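Local coordinates for universal stress protein (Pseudomonas aeruginosa UCBPP-PA14, PDB 7MQ5) that is of unknown molecular function but, as a universal stress protein of the HUP clan, probably takes part in the bacterial response to stress, at residues D75-H78 against Q79-A83; L274-D277 against D278-A281; A281-E284 against E285-S288. One frame throughout, in Å; residues are numbered along the deposited sequence.

Contact 1. Residues D75-H78 against Q79-A83; sequences DSLH and QTIIA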
loop_
_atom_site.group_PDB
_atom_site.type_symbol
_atom_site.label_atom_id
_atom_site.label_comp_id
_atom_site.label_asym_id
_atom_site.label_seq_id
_atom_site.Cartn_x
_atom_site.Cartn_y
_atom_site.Cartn_z
ATOM N N ASP A 75 -17.901 8.240 14.756
ATOM C CA ASP A 75 -18.387 6.836 14.680
ATOM C C ASP A 75 -17.271 5.821 14.933
ATOM O O ASP A 75 -17.419 5.004 15.862
ATOM C CB ASP A 75 -19.099 6.595 13.347
ATOM C CG ASP A 75 -20.376 7.407 13.199
ATOM O OD1 ASP A 75 -21.039 7.638 14.224
ATOM O OD2 ASP A 75 -20.679 7.833 12.066
ATOM N N SER A 76 -16.221 5.833 14.119
ATOM C CA SER A 76 -15.168 4.802 14.262
ATOM C C SER A 76 -13.845 5.344 13.736
ATOM O O SER A 76 -13.830 6.391 13.066
ATOM C CB SER A 76 -15.540 3.539 13.519
ATOM O OG SER A 76 -15.501 3.772 12.116
ATOM N N LEU A 77 -12.778 4.613 13.996
ATOM C CA LEU A 77 -11.438 5.028 13.540
ATOM C C LEU A 77 -11.390 5.020 12.004
ATOM O O LEU A 77 -11.066 6.061 11.409
ATOM C CB LEU A 77 -10.420 4.074 14.165
ATOM C CG LEU A 77 -8.969 4.310 13.772
ATOM C CD1 LEU A 77 -8.524 5.708 14.153
ATOM C CD2 LEU A 77 -8.073 3.276 14.439
ATOM N N HIS A 78 -11.783 3.919 11.369
ATOM C CA HIS A 78 -11.672 3.900 9.888
ATOM C C HIS A 78 -12.610 4.937 9.251
ATOM O O HIS A 78 -12.232 5.521 8.226
ATOM C CB HIS A 78 -11.910 2.501 9.328
ATOM C CG HIS A 78 -13.330 2.059 9.358
ATOM N ND1 HIS A 78 -13.908 1.520 10.485
ATOM C CD2 HIS A 78 -14.278 2.067 8.399
ATOM C CE1 HIS A 78 -15.163 1.212 10.217
ATOM N NE2 HIS A 78 -15.416 1.546 8.944
ATOM N N GLN A 79 -13.790 5.161 9.820
ATOM C CA GLN A 79 -14.704 6.162 9.211
ATOM C C GLN A 79 -14.129 7.572 9.372
ATOM O O GLN A 79 -14.285 8.393 8.445
ATOM C CB GLN A 79 -16.096 6.032 9.814
ATOM C CG GLN A 79 -16.834 4.823 9.265
ATOM C CD GLN A 79 -18.134 4.593 9.978
ATOM O OE1 GLN A 79 -19.206 4.825 9.427
ATOM N NE2 GLN A 79 -18.039 4.190 11.233
ATOM N N THR A 80 -13.478 7.843 10.502
ATOM C CA THR A 80 -12.870 9.179 10.725
ATOM C C THR A 80 -11.758 9.405 9.692
ATOM O O THR A 80 -11.682 10.490 9.080
ATOM C CB THR A 80 -12.339 9.301 12.154
ATOM O OG1 THR A 80 -13.410 9.101 13.074
ATOM C CG2 THR A 80 -11.704 10.643 12.404
ATOM N N ILE A 81 -10.941 8.379 9.480
ATOM C CA ILE A 81 -9.838 8.475 8.488
ATOM C C ILE A 81 -10.403 8.697 7.079
ATOM O O ILE A 81 -9.914 9.596 6.370
ATOM C CB ILE A 81 -8.971 7.208 8.557
ATOM C CG1 ILE A 81 -8.310 7.091 9.930
ATOM C CG2 ILE A 81 -7.950 7.199 7.437
ATOM C CD1 ILE A 81 -7.680 5.758 10.206
ATOM N N ILE A 82 -11.379 7.888 6.660
ATOM C CA ILE A 82 -11.915 8.057 5.278
ATOM C C ILE A 82 -12.620 9.417 5.150
ATOM O O ILE A 82 -12.443 10.072 4.106
ATOM C CB ILE A 82 -12.796 6.856 4.897
ATOM C CG1 ILE A 82 -11.929 5.598 4.772
ATOM C CG2 ILE A 82 -13.590 7.133 3.628
ATOM C CD1 ILE A 82 -12.702 4.313 4.662
ATOM N N ALA A 83 -13.350 9.861 6.174
ATOM C CA ALA A 83 -14.003 11.187 6.068
ATOM C C ALA A 83 -12.934 12.273 5.889
ATOM O O ALA A 83 -13.175 13.245 5.142
ATOM C CB ALA A 83 -14.873 11.461 7.269
#

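Contact 2. Residues L274-D277 against D278-A281; sequences LKPD and DIIA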
loop_
_atom_site.group_PDB
_atom_site.type_symbol
_atom_site.label_atom_id
_atom_site.label_comp_id
_atom_site.label_asym_id
_atom_site.label_seq_id
_atom_site.Cartn_x
_atom_site.Cartn_y
_atom_site.Cartn_z
ATOM N N LEU A 274 -3.260 -1.317 -3.412
ATOM C CA LEU A 274 -3.909 -0.637 -4.546
ATOM C C LEU A 274 -5.176 -1.399 -4.924
ATOM O O LEU A 274 -5.241 -2.609 -4.686
ATOM C CB LEU A 274 -2.937 -0.588 -5.726
ATOM C CG LEU A 274 -1.588 0.050 -5.419
ATOM C CD1 LEU A 274 -0.692 0.007 -6.638
ATOM C CD2 LEU A 274 -1.749 1.474 -4.923
ATOM N N LYS A 275 -6.133 -0.693 -5.502
ATOM C CA LYS A 275 -7.389 -1.318 -5.964
ATOM C C LYS A 275 -7.591 -1.014 -7.437
ATOM O O LYS A 275 -7.076 -0.023 -7.944
ATOM C CB LYS A 275 -8.591 -0.806 -5.174
ATOM C CG LYS A 275 -8.518 -1.021 -3.669
ATOM C CD LYS A 275 -9.813 -0.668 -2.987
ATOM C CE LYS A 275 -9.814 -0.913 -1.489
ATOM N NZ LYS A 275 -9.089 0.125 -0.712
ATOM N N PRO A 276 -8.352 -1.868 -8.154
ATOM C CA PRO A 276 -8.679 -1.595 -9.550
ATOM C C PRO A 276 -9.406 -0.253 -9.685
ATOM O O PRO A 276 -10.165 0.117 -8.809
ATOM C CB PRO A 276 -9.616 -2.746 -9.940
ATOM C CG PRO A 276 -9.257 -3.857 -8.991
ATOM C CD PRO A 276 -8.895 -3.155 -7.701
ATOM N N ASP A 277 -9.198 0.419 -10.812
ATOM C CA ASP A 277 -9.837 1.739 -11.059
ATOM C C ASP A 277 -11.364 1.683 -10.893
ATOM O O ASP A 277 -11.916 2.632 -10.319
ATOM C CB ASP A 277 -9.493 2.273 -12.450
ATOM C CG ASP A 277 -8.035 2.649 -12.642
ATOM O OD1 ASP A 277 -7.324 2.785 -11.633
ATOM O OD2 ASP A 277 -7.634 2.832 -13.807
ATOM N N ASP A 278 -12.011 0.622 -11.394
ATOM C CA ASP A 278 -13.496 0.483 -11.323
ATOM C C ASP A 278 -13.957 0.359 -9.862
ATOM O O ASP A 278 -15.066 0.833 -9.543
ATOM C CB ASP A 278 -13.988 -0.729 -12.122
ATOM C CG ASP A 278 -13.850 -0.623 -13.634
ATOM O OD1 ASP A 278 -13.513 0.474 -14.132
ATOM O OD2 ASP A 278 -14.096 -1.646 -14.311
ATOM N N ILE A 279 -13.153 -0.302 -9.032
ATOM C CA ILE A 279 -13.466 -0.484 -7.587
ATOM C C ILE A 279 -13.266 0.861 -6.870
ATOM O O ILE A 279 -14.129 1.254 -6.072
ATOM C CB ILE A 279 -12.599 -1.611 -6.987
ATOM C CG1 ILE A 279 -12.872 -2.977 -7.630
ATOM C CG2 ILE A 279 -12.764 -1.665 -5.481
ATOM C CD1 ILE A 279 -14.256 -3.491 -7.387
ATOM N N ILE A 280 -12.172 1.556 -7.162
ATOM C CA ILE A 280 -11.930 2.909 -6.575
ATOM C C ILE A 280 -13.115 3.827 -6.898
ATOM O O ILE A 280 -13.578 4.534 -5.987
ATOM C CB ILE A 280 -10.606 3.498 -7.102
ATOM C CG1 ILE A 280 -9.392 2.727 -6.573
ATOM C CG2 ILE A 280 -10.516 4.986 -6.793
ATOM C CD1 ILE A 280 -9.166 2.869 -5.088
ATOM N N ALA A 281 -13.575 3.836 -8.152
ATOM C CA ALA A 281 -14.697 4.722 -8.544
ATOM C C ALA A 281 -15.937 4.412 -7.695
ATOM O O ALA A 281 -16.595 5.366 -7.239
ATOM C CB ALA A 281 -14.980 4.576 -10.018
#

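Contact 3. Residues A281-E284 against E285-S288; sequences AHLE and ELAS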
loop_
_atom_site.group_PDB
_atom_site.type_symbol
_atom_site.label_atom_id
_atom_site.label_comp_id
_atom_site.label_asym_id
_atom_site.label_seq_id
_atom_site.Cartn_x
_atom_site.Cartn_y
_atom_site.Cartn_z
ATOM N N ALA A 281 -13.575 3.836 -8.152
ATOM C CA ALA A 281 -14.697 4.722 -8.544
ATOM C C ALA A 281 -15.937 4.412 -7.695
ATOM O O ALA A 281 -16.595 5.366 -7.239
ATOM C CB ALA A 281 -14.980 4.576 -10.018
ATOM N N HIS A 282 -16.249 3.131 -7.499
ATOM C CA HIS A 282 -17.448 2.743 -6.703
ATOM C C HIS A 282 -17.226 3.126 -5.228
ATOM O O HIS A 282 -18.159 3.649 -4.605
ATOM C CB HIS A 282 -17.785 1.254 -6.906
ATOM C CG HIS A 282 -18.449 0.919 -8.207
ATOM N ND1 HIS A 282 -17.778 0.320 -9.260
ATOM C CD2 HIS A 282 -19.726 1.072 -8.621
ATOM C CE1 HIS A 282 -18.612 0.126 -10.265
ATOM N NE2 HIS A 282 -19.813 0.579 -9.900
ATOM N N LEU A 283 -16.015 2.948 -4.707
ATOM C CA LEU A 283 -15.742 3.306 -3.288
ATOM C C LEU A 283 -15.780 4.825 -3.103
ATOM O O LEU A 283 -16.182 5.263 -2.013
ATOM C CB LEU A 283 -14.395 2.717 -2.867
ATOM C CG LEU A 283 -14.378 1.198 -2.701
ATOM C CD1 LEU A 283 -12.973 0.722 -2.374
ATOM C CD2 LEU A 283 -15.339 0.746 -1.612
ATOM N N GLU A 284 -15.362 5.588 -4.114
ATOM C CA GLU A 284 -15.429 7.074 -4.030
ATOM C C GLU A 284 -16.902 7.483 -3.898
ATOM O O GLU A 284 -17.200 8.370 -3.084
ATOM C CB GLU A 284 -14.741 7.689 -5.251
ATOM C CG GLU A 284 -14.914 9.191 -5.373
ATOM C CD GLU A 284 -14.317 10.041 -4.265
ATOM O OE1 GLU A 284 -13.321 9.621 -3.658
ATOM O OE2 GLU A 284 -14.863 11.135 -4.016
ATOM N N GLU A 285 -17.792 6.846 -4.670
ATOM C CA GLU A 285 -19.250 7.131 -4.574
ATOM C C GLU A 285 -19.752 6.799 -3.158
ATOM O O GLU A 285 -20.499 7.626 -2.587
ATOM C CB GLU A 285 -20.036 6.322 -5.610
ATOM C CG GLU A 285 -19.704 6.677 -7.046
ATOM C CD GLU A 285 -20.453 5.881 -8.104
ATOM O OE1 GLU A 285 -21.167 4.919 -7.740
ATOM O OE2 GLU A 285 -20.319 6.225 -9.293
ATOM N N LEU A 286 -19.370 5.634 -2.610
ATOM C CA LEU A 286 -19.834 5.244 -1.245
ATOM C C LEU A 286 -19.303 6.238 -0.201
ATOM O O LEU A 286 -20.068 6.614 0.704
ATOM C CB LEU A 286 -19.363 3.824 -0.903
ATOM C CG LEU A 286 -20.064 2.673 -1.609
ATOM C CD1 LEU A 286 -19.399 1.348 -1.271
ATOM C CD2 LEU A 286 -21.529 2.634 -1.228
ATOM N N ALA A 287 -18.050 6.668 -0.337
ATOM C CA ALA A 287 -17.408 7.562 0.653
ATOM C C ALA A 287 -17.972 8.981 0.574
ATOM O O ALA A 287 -17.878 9.697 1.596
ATOM C CB ALA A 287 -15.919 7.579 0.434
ATOM N N SER A 288 -18.530 9.355 -0.583
ATOM C CA SER A 288 -19.032 10.733 -0.830
ATOM C C SER A 288 -20.508 10.868 -0.444
ATOM O O SER A 288 -21.057 11.973 -0.637
ATOM C CB SER A 288 -18.800 11.122 -2.270
ATOM O OG SER A 288 -17.417 11.039 -2.591
#

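Contact 1. Residues D75-H78 against Q79-A83
The side chain of Q79 lies along one face of the imidazole of H78, its CG over that face 4.0 Å from the ring centroid. This fits a CH-pi contact, and the amide plane of Q79 is turned 18° from the ring, so the two flat groups run side by side and point the same way. They lie in the first turn of helix 77-88, just after its N-cap, S76; this helix follows strand 67-72 in the alpha/beta fold of universal stress proteins. S76 caps through its side chain: its OG accepts from Q79 N at 3.2 Å, and a second, shorter bond reaches the same OG from Q79 NE2 at 2.7 Å. The hydrogen bond from Q79 NE2 is nearly straight, 172° at the hydrogen, and OG lies in the amide plane. Backbone and side chain of one residue thus grip a single hydroxyl oxygen and fix the rotation of the Q79 amide, while Q79 NE2 also comes 3.4 Å from D75 CB. H78 CG stands between its backbone N and carbonyl carbon (chi1 74°), which brings one ring face over Q79 N, and D111 OD1 of helix 110-118 hydrogen-bonds ND1, which helps fix the rotation of the ring. On the buried side of the turn, L77 and I81 meet obliquely through their CD1 atoms, 4.0 Å apart, where C43, K95 and helix 110-118 also pack. The first helical turn continues with I81 N bonded to L77 O and I82 N to H78 O. S76 O takes two donors from one residue: T80 N at 3.0 Å and T80 OG1 at 2.7 Å approach it from opposite faces of the carbonyl plane, and the same OG1 receives a bond from K74 N.

Contact 2. Residues L274-D277 against D278-A281
K275 and I280 supply the closest apolar approach between side chains here, K275 CB lying 3.7 Å from I280 CD1. Farther along the lysine, CD comes 4.0 Å from I279 CG2, and the lysine crosses both isoleucines at about a right angle; its methylene chain therefore spans two consecutive helix residues. P276 adds a second patch. Its ring lies alongside I279 and points the same way, with P276 CG 4.0 Å from I279 CG1 and both CB and CD at similar range, which means the branch meets one flank of the ring rather than a single atom. I279 carries CG1 anti to its own carbonyl carbon (chi1 -63°), and this turns the branch back toward the proline.

Among the polar contacts, the backbone of P276 starts helix 277-287 from the N-cap position. Its O accepts a near-straight bond from I280 N at 3.0 Å, with 170° at the hydrogen, and a weak one from I279 N. The next bond along the helix is A281 N to D277 O, 3.0 Å. In the HUP-type alpha/beta fold this segment is the connection from strand 270-274, which lies beside 240-244 in the sheet, to the C-terminal helix. The ammonium end of K275 leads away from that helix: chi4 of 77° bends the chain at its tip, and NZ donates to the main-chain oxygens of L116 and A119 at the end of helix 110-118.

Contact 3. Residues A281-E284 against E285-S288
The closing turns of the C-terminal helix 277-287, the last helix of this alpha/beta chain, are joined here by backbone bonds and by a serine that folds back on a glutamate. S288 places OG 2.7 Å from E284 O and 2.9 Å from E284 OE2, so the hydroxyl is near both the carbonyl and the carboxylate of that residue. Where its proton goes is not settled, since E284 O, E284 OE2 and Q86 OE1 are all near OG. E284 gets there with CG anti to the backbone N (chi1 172°) and a bend at chi2 (63°), which curls the carboxylate toward the helix end; OE1, the other oxygen, takes a bond from Q86 NE2 of helix 77-88. S288 N reaches E284 O as well, but only weakly, at 127°. Upstream, the regular helical bonds persist: E285 N to A281 O, L286 N to H282 O, and A287 N to L283 O at 2.9 Å. L283 and L286 cross at a slant on another flank, their CD2 and CD1 atoms 4.1 Å apart, where L283 also packs on P120 and L255. H282 ND1 reaches back toward the N-terminal end of the helix to bond D278 O. E285 extends along the helix, CG 3.4 Å from A281 O, and its carboxylate OE1 lies 4.2 Å from H282 CD2.

In the fold
From the N terminus, contact 1 comes first and closes the loop after strand 67-72 by starting helix 77-88. Much later, contact 2 carries the chain out of strand 270-274 into helix 277-287, and contact 3 completes that helix near the C terminus. The three follow in series, without nesting or crossing; contacts 2 and 3 share A281 and have centres about 10 Å apart. K275 CD lies 3.5 Å from L283 CD1, packing the loop before the helix onto its later turn. Contact 3 returns to contact 1 through I82 CG2 and A287 CB, 4.0 Å apart, so the C-terminal helix rests against the earlier helix 77-88.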